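Local coordinates for protein kappa-carrageenase (Pseudoalteromonas carrageenovora, PDB 1DYP) that hydrolyses internal beta-1,4 linkages between D-galactose 4-sulfate and 3,6-anhydro-D-galactose in kappa-carrageenan through its family 16 glycoside hydrolase domain, at residues A[68-71]-A[72-75]; A[216-219]-A[220-224]; A[238-242]-A[243-247]. The protein carries 1 engineered substitution. All coordinates share one frame; numbering follows the deposited sequence.

Contact 1 (A[68-71]-A[72-75])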
ATOM      1  N   PHE A  68      -6.526   4.418 -20.151  1.00 10.31           N
ATOM      2  CA  PHE A  68      -6.578   3.225 -19.321  1.00 10.34           C
ATOM      3  C   PHE A  68      -5.906   2.049 -20.013  1.00 10.47           C
ATOM      4  O   PHE A  68      -6.142   1.802 -21.194  1.00 10.74           O
ATOM      5  CB  PHE A  68      -8.048   2.905 -19.051  1.00 10.06           C
ATOM      6  CG  PHE A  68      -8.283   1.640 -18.280  1.00  9.86           C
ATOM      7  CD1 PHE A  68      -8.105   1.606 -16.902  1.00  9.80           C
ATOM      8  CD2 PHE A  68      -8.733   0.494 -18.929  1.00  9.95           C
ATOM      9  CE1 PHE A  68      -8.381   0.450 -16.175  1.00  9.81           C
ATOM     10  CE2 PHE A  68      -9.012  -0.671 -18.209  1.00  9.88           C
ATOM     11  CZ  PHE A  68      -8.835  -0.687 -16.827  1.00  9.67           C
ATOM     12  N   TRP A  69      -5.059   1.334 -19.281  1.00 10.44           N
ATOM     13  CA  TRP A  69      -4.395   0.169 -19.847  1.00 10.62           C
ATOM     14  C   TRP A  69      -5.313  -1.038 -19.694  1.00 10.59           C
ATOM     15  O   TRP A  69      -5.629  -1.459 -18.581  1.00 10.47           O
ATOM     16  CB  TRP A  69      -3.066  -0.108 -19.145  1.00 10.87           C
ATOM     17  CG  TRP A  69      -2.434  -1.409 -19.568  1.00 11.22           C
ATOM     18  CD1 TRP A  69      -2.210  -2.502 -18.784  1.00 11.44           C
ATOM     19  CD2 TRP A  69      -1.952  -1.748 -20.875  1.00 11.69           C
ATOM     20  NE1 TRP A  69      -1.617  -3.501 -19.518  1.00 11.58           N
ATOM     21  CE2 TRP A  69      -1.447  -3.065 -20.806  1.00 11.67           C
ATOM     22  CE3 TRP A  69      -1.897  -1.068 -22.098  1.00 11.88           C
ATOM     23  CZ2 TRP A  69      -0.892  -3.717 -21.914  1.00 12.09           C
ATOM     24  CZ3 TRP A  69      -1.345  -1.715 -23.202  1.00 12.22           C
ATOM     25  CH2 TRP A  69      -0.850  -3.028 -23.099  1.00 12.09           C
ATOM     26  N   ASP A  70      -5.743  -1.570 -20.831  1.00 10.51           N
ATOM     27  CA  ASP A  70      -6.611  -2.738 -20.888  1.00 10.56           C
ATOM     28  C   ASP A  70      -5.693  -3.939 -21.113  1.00 10.57           C
ATOM     29  O   ASP A  70      -5.505  -4.398 -22.243  1.00 10.47           O
ATOM     30  CB  ASP A  70      -7.595  -2.558 -22.048  1.00 10.62           C
ATOM     31  CG  ASP A  70      -8.497  -3.756 -22.261  1.00 10.71           C
ATOM     32  OD1 ASP A  70      -8.456  -4.715 -21.461  1.00 10.82           O
ATOM     33  OD2 ASP A  70      -9.258  -3.721 -23.250  1.00 11.19           O
ATOM     34  N   GLY A  71      -5.112  -4.423 -20.020  1.00 10.55           N
ATOM     35  CA  GLY A  71      -4.195  -5.548 -20.075  1.00 10.95           C
ATOM     36  C   GLY A  71      -4.723  -6.792 -20.754  1.00 11.19           C
ATOM     37  O   GLY A  71      -3.995  -7.461 -21.485  1.00 11.13           O
ATOM     38  N   CYS A  72      -5.986  -7.118 -20.513  1.00 11.43           N
ATOM     39  CA  CYS A  72      -6.575  -8.298 -21.125  1.00 11.71           C
ATOM     40  C   CYS A  72      -6.434  -8.252 -22.641  1.00 12.23           C
ATOM     41  O   CYS A  72      -6.176  -9.270 -23.284  1.00 12.00           O
ATOM     42  CB  CYS A  72      -8.052  -8.404 -20.759  1.00 11.64           C
ATOM     43  SG  CYS A  72      -8.398  -8.836 -19.024  1.00 11.32           S
ATOM     44  N   ASN A  73      -6.605  -7.065 -23.213  1.00 12.75           N
ATOM     45  CA  ASN A  73      -6.494  -6.897 -24.652  1.00 13.72           C
ATOM     46  C   ASN A  73      -5.164  -6.285 -25.082  1.00 14.17           C
ATOM     47  O   ASN A  73      -4.968  -5.983 -26.260  1.00 14.50           O
ATOM     48  CB  ASN A  73      -7.658  -6.047 -25.168  1.00 13.76           C
ATOM     49  CG  ASN A  73      -8.979  -6.786 -25.112  1.00 13.98           C
ATOM     50  OD1 ASN A  73      -9.129  -7.847 -25.720  1.00 14.24           O
ATOM     51  ND2 ASN A  73      -9.941  -6.236 -24.380  1.00 13.83           N
ATOM     52  N   GLN A  74      -4.253  -6.120 -24.127  1.00 14.73           N
ATOM     53  CA  GLN A  74      -2.935  -5.552 -24.405  1.00 15.36           C
ATOM     54  C   GLN A  74      -3.064  -4.274 -25.224  1.00 15.52           C
ATOM     55  O   GLN A  74      -2.426  -4.119 -26.270  1.00 15.73           O
ATOM     56  CB  GLN A  74      -2.076  -6.570 -25.160  1.00 15.79           C
ATOM     57  CG  GLN A  74      -1.714  -7.791 -24.334  1.00 16.51           C
ATOM     58  CD  GLN A  74      -0.800  -7.448 -23.172  1.00 16.95           C
ATOM     59  OE1 GLN A  74       0.352  -7.058 -23.370  1.00 17.82           O
ATOM     60  NE2 GLN A  74      -1.311  -7.581 -21.952  1.00 17.26           N
ATOM     61  N   GLN A  75      -3.885  -3.353 -24.735  1.00 15.60           N
ATOM     62  CA  GLN A  75      -4.107  -2.099 -25.439  1.00 15.67           C
ATOM     63  C   GLN A  75      -4.412  -0.947 -24.501  1.00 15.49           C
ATOM     64  O   GLN A  75      -5.046  -1.129 -23.463  1.00 15.37           O
ATOM     65  CB  GLN A  75      -5.285  -2.251 -26.402  1.00 16.13           C
ATOM     66  CG  GLN A  75      -6.592  -2.556 -25.684  1.00 16.94           C
ATOM     67  CD  GLN A  75      -7.765  -2.725 -26.625  0.50 17.28           C
ATOM     68  OE1 GLN A  75      -7.593  -2.789 -27.843  1.00 18.31           O
ATOM     69  NE2 GLN A  75      -8.970  -2.808 -26.063  1.00 17.22           N
TER
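Asp-70 faces both Gln-74 and Gln-75 in a G1 beta bulge, at the turn between the antiparallel strands 54-70 and 75-95. Gln-74 takes the left-handed backbone conformation of the bulge (phi 48°, psi 53°). Asp-70 N donates to Gln-75 O at 2.8 Å, and Gln-75 N returns a longer bond to Asp-70 O, 3.2 Å.

The carboxylate of Asp-70 turns back over the loop because its CG stands opposite the backbone N (chi1 176°). OD2 takes two amide donors from the same face of its plane. Asn-73 ND2 reaches the syn side of Asp-70 OD2 at 2.8 Å in a nearly straight bond. Gln-75 NE2 comes to the anti side of Asp-70 OD2 at 3.0 Å, its side chain running alongside that of Asp-70. The other oxygen, OD1, is held by Tyr-246 OH from the hairpin 238-247.

Gln-74 bends at chi2 and curls back to the loop. Its NE2 meets Gly-71 O at 2.7 Å, in the carbonyl plane and on a lone pair. Next along the strand from Asp-70, the indole of Trp-69 packs against the 74-75 peptide, with CH2 3.3 Å from Gln-74 C. The ring and the Gln-74 amide stand almost perpendicular, with OE1 at the ring edge. Cys-72 carries the loop's disulfide to Cys-242.

With an alanine here in place of Asp-70, the amides of Asn-73 and Gln-75 would probably lose their shared acceptor, and Tyr-246 OH its carboxylate partner. Asp-70 is buried, and these donors probably stabilise its negative charge and fix the rotation of the carboxylate.

Contact 2 (A[216-219]-A[220-224]); sequences KDNL and YWHRQ
Asn-218 clasps Trp-221 by its backbone in a local contact of the loop that follows strand 211-217 and leads to strand 225-233. The amide uses both ends. OD1 accepts from Trp-221 N at 2.8 Å, with the donor in the carbonyl plane. ND2 gives a bond to Trp-221 O at 3.0 Å, meeting that carbonyl from above its plane. ND2 has a second acceptor in Thr-200 O. The extended first torsion of Asn-218 (chi1 -172°) carries its amide forward to the Trp-221 peptide.

The imidazole of His-222 stacks on the same amide. The two planes are only 6° apart, and OD1 of Asn-218 lies 3.3 Å above the ring, offset toward its rim. NE2 of His-222 bonds to Lys-201 O. Its ND1 shares a water with Leu-219 O.

Asn-218 is also the centre of an inverse gamma turn, which bends the chain as it leaves its strand in the beta-sandwich jelly roll of family 16. Beyond the bend, Leu-219 CB sits over the face of Tyr-220, 3.6 Å from the ring centroid and 6° off the normal, a CH-pi contact. Trp-221 brings its CZ3 edge to within 3.6 Å of Asp-217 O. Its NE1 bonds to His-157 O, and its side chain is about 5 Å from that of the nucleophile Glu-137.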
ATOM      1  N   LYS A 216       8.233 -13.509   6.480  1.00  6.54           N
ATOM      2  CA  LYS A 216       8.647 -14.151   5.243  1.00  6.97           C
ATOM      3  C   LYS A 216      10.134 -13.915   5.081  1.00  7.24           C
ATOM      4  O   LYS A 216      10.699 -13.017   5.702  1.00  7.43           O
ATOM      5  CB  LYS A 216       7.946 -13.519   4.037  1.00  6.92           C
ATOM      6  CG  LYS A 216       6.433 -13.599   4.032  1.00  7.04           C
ATOM      7  CD  LYS A 216       5.947 -15.025   3.891  1.00  7.23           C
ATOM      8  CE  LYS A 216       4.434 -15.054   3.749  1.00  7.29           C
ATOM      9  NZ  LYS A 216       3.875 -16.436   3.845  1.00  7.54           N
ATOM     10  N   ASP A 217      10.778 -14.724   4.252  1.00  7.76           N
ATOM     11  CA  ASP A 217      12.189 -14.510   3.997  1.00  8.21           C
ATOM     12  C   ASP A 217      12.246 -13.429   2.934  1.00  8.32           C
ATOM     13  O   ASP A 217      11.409 -13.394   2.025  1.00  8.21           O
ATOM     14  CB  ASP A 217      12.842 -15.795   3.506  1.00  9.06           C
ATOM     15  CG  ASP A 217      13.055 -16.784   4.623  1.00 10.02           C
ATOM     16  OD1 ASP A 217      13.861 -16.476   5.526  1.00 11.56           O
ATOM     17  OD2 ASP A 217      12.419 -17.857   4.604  1.00 11.27           O
ATOM     18  N   ASN A 218      13.208 -12.523   3.052  1.00  8.24           N
ATOM     19  CA  ASN A 218      13.311 -11.456   2.073  1.00  8.26           C
ATOM     20  C   ASN A 218      14.068 -11.964   0.860  1.00  8.48           C
ATOM     21  O   ASN A 218      15.281 -11.779   0.747  1.00  8.46           O
ATOM     22  CB  ASN A 218      14.027 -10.240   2.651  1.00  8.24           C
ATOM     23  CG  ASN A 218      13.963  -9.055   1.720  1.00  8.37           C
ATOM     24  OD1 ASN A 218      13.637  -9.207   0.543  1.00  8.45           O
ATOM     25  ND2 ASN A 218      14.276  -7.873   2.232  1.00  8.15           N
ATOM     26  N   LEU A 219      13.335 -12.603  -0.042  1.00  8.52           N
ATOM     27  CA  LEU A 219      13.916 -13.164  -1.250  1.00  8.89           C
ATOM     28  C   LEU A 219      14.013 -12.159  -2.382  1.00  8.74           C
ATOM     29  O   LEU A 219      15.028 -12.097  -3.082  1.00  8.87           O
ATOM     30  CB  LEU A 219      13.072 -14.344  -1.732  1.00  9.10           C
ATOM     31  CG  LEU A 219      12.806 -15.482  -0.746  1.00  9.49           C
ATOM     32  CD1 LEU A 219      11.810 -16.453  -1.357  1.00  9.76           C
ATOM     33  CD2 LEU A 219      14.107 -16.183  -0.399  1.00  9.61           C
ATOM     34  N   TYR A 220      12.959 -11.368  -2.554  1.00  8.67           N
ATOM     35  CA  TYR A 220      12.896 -10.421  -3.662  1.00  8.50           C
ATOM     36  C   TYR A 220      12.524  -8.990  -3.298  1.00  8.29           C
ATOM     37  O   TYR A 220      11.964  -8.274  -4.125  1.00  8.16           O
ATOM     38  CB  TYR A 220      11.878 -10.935  -4.683  1.00  8.83           C
ATOM     39  CG  TYR A 220      11.981 -12.417  -4.953  1.00  9.07           C
ATOM     40  CD1 TYR A 220      13.137 -12.963  -5.505  1.00  9.20           C
ATOM     41  CD2 TYR A 220      10.925 -13.280  -4.649  1.00  9.27           C
ATOM     42  CE1 TYR A 220      13.242 -14.326  -5.749  1.00  9.54           C
ATOM     43  CE2 TYR A 220      11.022 -14.650  -4.892  1.00  9.70           C
ATOM     44  CZ  TYR A 220      12.185 -15.164  -5.442  1.00  9.73           C
ATOM     45  OH  TYR A 220      12.297 -16.512  -5.698  1.00 10.28           O
ATOM     46  N   TRP A 221      12.847  -8.560  -2.085  1.00  8.00           N
ATOM     47  CA  TRP A 221      12.486  -7.212  -1.672  1.00  7.98           C
ATOM     48  C   TRP A 221      13.669  -6.400  -1.155  1.00  8.24           C
ATOM     49  O   TRP A 221      13.683  -5.936  -0.014  1.00  8.15           O
ATOM     50  CB  TRP A 221      11.352  -7.310  -0.643  1.00  7.41           C
ATOM     51  CG  TRP A 221      10.167  -8.007  -1.249  1.00  6.82           C
ATOM     52  CD1 TRP A 221       9.209  -7.445  -2.045  1.00  6.82           C
ATOM     53  CD2 TRP A 221       9.919  -9.421  -1.270  1.00  6.79           C
ATOM     54  NE1 TRP A 221       8.393  -8.418  -2.573  1.00  6.63           N
ATOM     55  CE2 TRP A 221       8.808  -9.640  -2.114  1.00  6.66           C
ATOM     56  CE3 TRP A 221      10.535 -10.525  -0.661  1.00  6.44           C
ATOM     57  CZ2 TRP A 221       8.298 -10.919  -2.369  1.00  6.72           C
ATOM     58  CZ3 TRP A 221      10.027 -11.798  -0.914  1.00  6.63           C
ATOM     59  CH2 TRP A 221       8.920 -11.982  -1.762  1.00  6.62           C
ATOM     60  N   HIS A 222      14.666  -6.231  -2.022  1.00  8.53           N
ATOM     61  CA  HIS A 222      15.864  -5.474  -1.676  1.00  8.89           C
ATOM     62  C   HIS A 222      15.991  -4.203  -2.513  1.00  8.99           C
ATOM     63  O   HIS A 222      16.940  -3.431  -2.349  1.00  9.20           O
ATOM     64  CB  HIS A 222      17.117  -6.336  -1.865  1.00  9.09           C
ATOM     65  CG  HIS A 222      17.084  -7.624  -1.104  1.00  9.37           C
ATOM     66  ND1 HIS A 222      16.623  -8.801  -1.653  1.00  9.63           N
ATOM     67  CD2 HIS A 222      17.428  -7.913   0.173  1.00  9.44           C
ATOM     68  CE1 HIS A 222      16.683  -9.759  -0.747  1.00  9.55           C
ATOM     69  NE2 HIS A 222      17.166  -9.248   0.371  1.00  9.66           N
ATOM     70  N   ARG A 223      15.040  -3.990  -3.416  1.00  8.93           N
ATOM     71  CA  ARG A 223      15.055  -2.802  -4.259  1.00  8.83           C
ATOM     72  C   ARG A 223      14.644  -1.567  -3.470  1.00  8.81           C
ATOM     73  O   ARG A 223      14.096  -1.671  -2.372  1.00  8.76           O
ATOM     74  CB  ARG A 223      14.109  -2.975  -5.451  1.00  9.05           C
ATOM     75  CG  ARG A 223      14.614  -3.932  -6.515  1.00  9.16           C
ATOM     76  CD  ARG A 223      13.591  -4.122  -7.620  1.00  9.05           C
ATOM     77  NE  ARG A 223      13.265  -2.874  -8.307  1.00  9.58           N
ATOM     78  CZ  ARG A 223      14.071  -2.243  -9.156  1.00  9.57           C
ATOM     79  NH1 ARG A 223      15.270  -2.737  -9.435  1.00  9.86           N
ATOM     80  NH2 ARG A 223      13.669  -1.119  -9.736  1.00  9.83           N
ATOM     81  N   GLN A 224      14.926  -0.399  -4.040  1.00  8.67           N
ATOM     82  CA  GLN A 224      14.571   0.873  -3.428  1.00  8.60           C
ATOM     83  C   GLN A 224      13.073   1.063  -3.614  1.00  8.38           C
ATOM     84  O   GLN A 224      12.572   1.025  -4.740  1.00  8.32           O
ATOM     85  CB  GLN A 224      15.330   2.007  -4.115  1.00  8.95           C
ATOM     86  CG  GLN A 224      16.813   2.037  -3.802  1.00  9.58           C
ATOM     87  CD  GLN A 224      17.075   2.356  -2.350  1.00  9.74           C
ATOM     88  OE1 GLN A 224      16.524   3.315  -1.807  1.00  9.76           O
ATOM     89  NE2 GLN A 224      17.916   1.556  -1.707  1.00 10.58           N
TER
HETATM   90  O   HOH W   1      16.430 -10.205  -4.450  1.00 23.58           O

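Contact 3 (A[238-242]-A[243-247]); sequences TQWKC and NQFYP
Trp-240 turns the edge of its indole to the face of Phe-245 across the beta hairpin of strands 238-241 and 244-247. The pair is T-shaped: the six-membered ring of Trp-240 and the ring of Phe-245 have centroids 5.0 Å apart and planes at 74°. CE3 of Trp-240 is the atom over the centre of the Phe-245 ring. The indole gets there with CG opposite its own backbone N (chi1 169°), which also lays one ring face over the turn. Asn-243 C lies 3.4 Å above that face, and Gln-244 N lies over it too. Thr-238 CB packs obliquely against CD1 of Phe-245. The side chain of Phe-245 is about 4 Å from that of Arg-234, which is important for substrate recognition, so this face of the hairpin probably borders the substrate-binding region.

Lys-241, Gln-244 and Tyr-246 lie on the other face, with Gln-239. Lys-241 runs extended beyond CG and crosses the Tyr-246 side chain at about a right angle. Its CE lies 3.5 Å from the centroid of the Tyr-246 ring, in a CH-pi contact. The ammonium follows: NZ is 4.6 Å from the same centroid and 8° off the normal, a cation-pi contact. Gln-244 NE2 lies over the opposite face of the Tyr-246 ring, offset toward the rim. The hydroxyl of Tyr-246, paired with Asp-70, is also hydrogen-bonded to Cys-72 N.

Four backbone hydrogen bonds join the strands, in the pairs Gln-239 with Tyr-246 and Lys-241 with Gln-244. Cys-242 and Asn-243 make the two-residue turn, both left-handed. Gln-244 OE1 accepts from Gly-71 N, and also from a water at 2.6 Å, which donates in turn to Cys-242 O at 2.9 Å.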
ATOM      1  N   THR A 238     -15.287  -3.217  -8.455  1.00  6.80           N
ATOM      2  CA  THR A 238     -14.210  -3.682  -9.313  1.00  7.06           C
ATOM      3  C   THR A 238     -14.332  -5.144  -9.692  1.00  7.23           C
ATOM      4  O   THR A 238     -15.089  -5.907  -9.092  1.00  7.02           O
ATOM      5  CB  THR A 238     -12.847  -3.545  -8.609  1.00  7.17           C
ATOM      6  OG1 THR A 238     -12.843  -4.374  -7.439  1.00  7.62           O
ATOM      7  CG2 THR A 238     -12.582  -2.103  -8.199  1.00  7.08           C
ATOM      8  N   GLN A 239     -13.558  -5.509 -10.709  1.00  7.44           N
ATOM      9  CA  GLN A 239     -13.447  -6.878 -11.182  1.00  7.96           C
ATOM     10  C   GLN A 239     -11.937  -7.026 -11.286  1.00  8.45           C
ATOM     11  O   GLN A 239     -11.225  -6.032 -11.435  1.00  8.30           O
ATOM     12  CB  GLN A 239     -14.064  -7.059 -12.569  1.00  7.69           C
ATOM     13  CG  GLN A 239     -15.545  -6.741 -12.664  1.00  8.00           C
ATOM     14  CD  GLN A 239     -16.415  -7.629 -11.789  1.00  7.63           C
ATOM     15  OE1 GLN A 239     -15.945  -8.602 -11.192  1.00  7.99           O
ATOM     16  NE2 GLN A 239     -17.700  -7.298 -11.717  1.00  8.15           N
ATOM     17  N   TRP A 240     -11.443  -8.252 -11.198  1.00  8.98           N
ATOM     18  CA  TRP A 240     -10.012  -8.479 -11.288  1.00  9.96           C
ATOM     19  C   TRP A 240      -9.727  -9.564 -12.309  1.00  9.65           C
ATOM     20  O   TRP A 240     -10.203 -10.692 -12.186  1.00  9.53           O
ATOM     21  CB  TRP A 240      -9.451  -8.865  -9.917  1.00 11.12           C
ATOM     22  CG  TRP A 240      -8.045  -9.366  -9.967  1.00 12.90           C
ATOM     23  CD1 TRP A 240      -7.641 -10.654 -10.189  1.00 13.45           C
ATOM     24  CD2 TRP A 240      -6.853  -8.590  -9.829  1.00 13.68           C
ATOM     25  NE1 TRP A 240      -6.272 -10.725 -10.196  1.00 14.27           N
ATOM     26  CE2 TRP A 240      -5.761  -9.471  -9.979  1.00 13.75           C
ATOM     27  CE3 TRP A 240      -6.600  -7.233  -9.594  1.00 13.74           C
ATOM     28  CZ2 TRP A 240      -4.432  -9.041  -9.901  1.00 14.47           C
ATOM     29  CZ3 TRP A 240      -5.281  -6.803  -9.517  1.00 14.30           C
ATOM     30  CH2 TRP A 240      -4.213  -7.707  -9.670  1.00 14.43           C
ATOM     31  N   LYS A 241      -8.950  -9.208 -13.325  1.00  9.48           N
ATOM     32  CA  LYS A 241      -8.601 -10.138 -14.385  1.00  9.42           C
ATOM     33  C   LYS A 241      -7.357  -9.640 -15.107  1.00  9.83           C
ATOM     34  O   LYS A 241      -7.082  -8.440 -15.129  1.00  9.27           O
ATOM     35  CB  LYS A 241      -9.767 -10.266 -15.371  1.00  9.22           C
ATOM     36  CG  LYS A 241     -10.271  -8.933 -15.923  1.00  8.48           C
ATOM     37  CD  LYS A 241     -11.376  -9.156 -16.942  1.00  8.01           C
ATOM     38  CE  LYS A 241     -11.837  -7.848 -17.570  1.00  7.99           C
ATOM     39  NZ  LYS A 241     -12.850  -8.096 -18.640  1.00  7.47           N
ATOM     40  N   CYS A 242      -6.611 -10.568 -15.695  1.00 10.17           N
ATOM     41  CA  CYS A 242      -5.389 -10.239 -16.421  1.00 10.95           C
ATOM     42  C   CYS A 242      -4.461  -9.374 -15.570  1.00 11.30           C
ATOM     43  O   CYS A 242      -3.872  -8.403 -16.047  1.00 11.39           O
ATOM     44  CB  CYS A 242      -5.730  -9.539 -17.744  1.00 11.02           C
ATOM     45  SG  CYS A 242      -7.115 -10.354 -18.610  1.00 11.78           S
ATOM     46  N   ASN A 243      -4.364  -9.746 -14.297  1.00 11.59           N
ATOM     47  CA  ASN A 243      -3.503  -9.083 -13.324  1.00 12.00           C
ATOM     48  C   ASN A 243      -3.747  -7.596 -13.087  1.00 11.61           C
ATOM     49  O   ASN A 243      -2.810  -6.842 -12.812  1.00 12.06           O
ATOM     50  CB  ASN A 243      -2.040  -9.320 -13.706  1.00 12.91           C
ATOM     51  CG  ASN A 243      -1.674 -10.792 -13.692  1.00 13.75           C
ATOM     52  OD1 ASN A 243      -1.911 -11.489 -12.704  1.00 14.67           O
ATOM     53  ND2 ASN A 243      -1.096 -11.273 -14.786  1.00 14.79           N
ATOM     54  N   GLN A 244      -5.005  -7.181 -13.172  1.00 10.77           N
ATOM     55  CA  GLN A 244      -5.347  -5.781 -12.948  1.00 10.06           C
ATOM     56  C   GLN A 244      -6.827  -5.626 -12.649  1.00  9.74           C
ATOM     57  O   GLN A 244      -7.616  -6.547 -12.864  1.00  9.55           O
ATOM     58  CB  GLN A 244      -5.019  -4.949 -14.185  1.00  9.93           C
ATOM     59  CG  GLN A 244      -5.981  -5.216 -15.336  1.00  9.57           C
ATOM     60  CD  GLN A 244      -5.813  -4.253 -16.486  1.00  9.47           C
ATOM     61  OE1 GLN A 244      -4.862  -4.348 -17.256  1.00  9.38           O
ATOM     62  NE2 GLN A 244      -6.743  -3.309 -16.609  1.00  9.24           N
ATOM     63  N   PHE A 245      -7.199  -4.449 -12.159  1.00  9.33           N
ATOM     64  CA  PHE A 245      -8.590  -4.160 -11.859  1.00  9.04           C
ATOM     65  C   PHE A 245      -9.287  -3.576 -13.074  1.00  8.97           C
ATOM     66  O   PHE A 245      -8.662  -2.965 -13.944  1.00  8.80           O
ATOM     67  CB  PHE A 245      -8.710  -3.142 -10.719  1.00  9.24           C
ATOM     68  CG  PHE A 245      -8.442  -3.710  -9.357  1.00  9.25           C
ATOM     69  CD1 PHE A 245      -9.284  -4.670  -8.809  1.00  9.43           C
ATOM     70  CD2 PHE A 245      -7.353  -3.266  -8.612  1.00  9.68           C
ATOM     71  CE1 PHE A 245      -9.049  -5.182  -7.535  1.00  9.37           C
ATOM     72  CE2 PHE A 245      -7.106  -3.772  -7.337  1.00  9.47           C
ATOM     73  CZ  PHE A 245      -7.957  -4.733  -6.798  1.00  9.60           C
ATOM     74  N   TYR A 246     -10.595  -3.789 -13.113  1.00  8.53           N
ATOM     75  CA  TYR A 246     -11.467  -3.260 -14.145  1.00  8.46           C
ATOM     76  C   TYR A 246     -12.677  -2.773 -13.365  1.00  8.46           C
ATOM     77  O   TYR A 246     -12.968  -3.280 -12.283  1.00  8.11           O
ATOM     78  CB  TYR A 246     -11.897  -4.343 -15.135  1.00  8.14           C
ATOM     79  CG  TYR A 246     -10.864  -4.657 -16.191  1.00  7.96           C
ATOM     80  CD1 TYR A 246      -9.797  -5.505 -15.920  1.00  8.01           C
ATOM     81  CD2 TYR A 246     -10.950  -4.084 -17.462  1.00  8.01           C
ATOM     82  CE1 TYR A 246      -8.835  -5.780 -16.888  1.00  7.80           C
ATOM     83  CE2 TYR A 246      -9.995  -4.350 -18.438  1.00  7.87           C
ATOM     84  CZ  TYR A 246      -8.941  -5.200 -18.144  1.00  8.06           C
ATOM     85  OH  TYR A 246      -7.998  -5.476 -19.107  1.00  8.02           O
ATOM     86  N   PRO A 247     -13.384  -1.763 -13.881  1.00  8.73           N
ATOM     87  CA  PRO A 247     -14.552  -1.292 -13.138  1.00  9.11           C
ATOM     88  C   PRO A 247     -15.704  -2.284 -13.251  1.00  9.33           C
ATOM     89  O   PRO A 247     -15.806  -3.016 -14.236  1.00  9.71           O
ATOM     90  CB  PRO A 247     -14.867   0.045 -13.804  1.00  9.23           C
ATOM     91  CG  PRO A 247     -14.414  -0.164 -15.216  1.00  9.71           C
ATOM     92  CD  PRO A 247     -13.122  -0.923 -15.064  1.00  9.04           C
TER
HETATM   93  O   HOH W   2      -2.757  -5.873 -16.746  1.00 15.43           O

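How the contacts relate
Along the chain the three contacts come in series, 68-75, then 216-224, then 238-247, all within the family 16 catalytic domain. Contacts 1 and 3 are neighbours, with centres about 11 Å apart. The Cys-72 to Cys-242 disulfide ties them, so the hairpin is fastened to the turn between strands 54-70 and 75-95 despite the long gap in sequence. Contact 2 stands apart, its centre about 29 Å from contact 1 and 26 Å from contact 3. It leads into strand 225-233, which pairs with strand 75-95, the strand that contact 1 opens. Contact 2 lies near the nucleophile and contact 3 near the substrate-recognition arginine, while contact 1 is away from both.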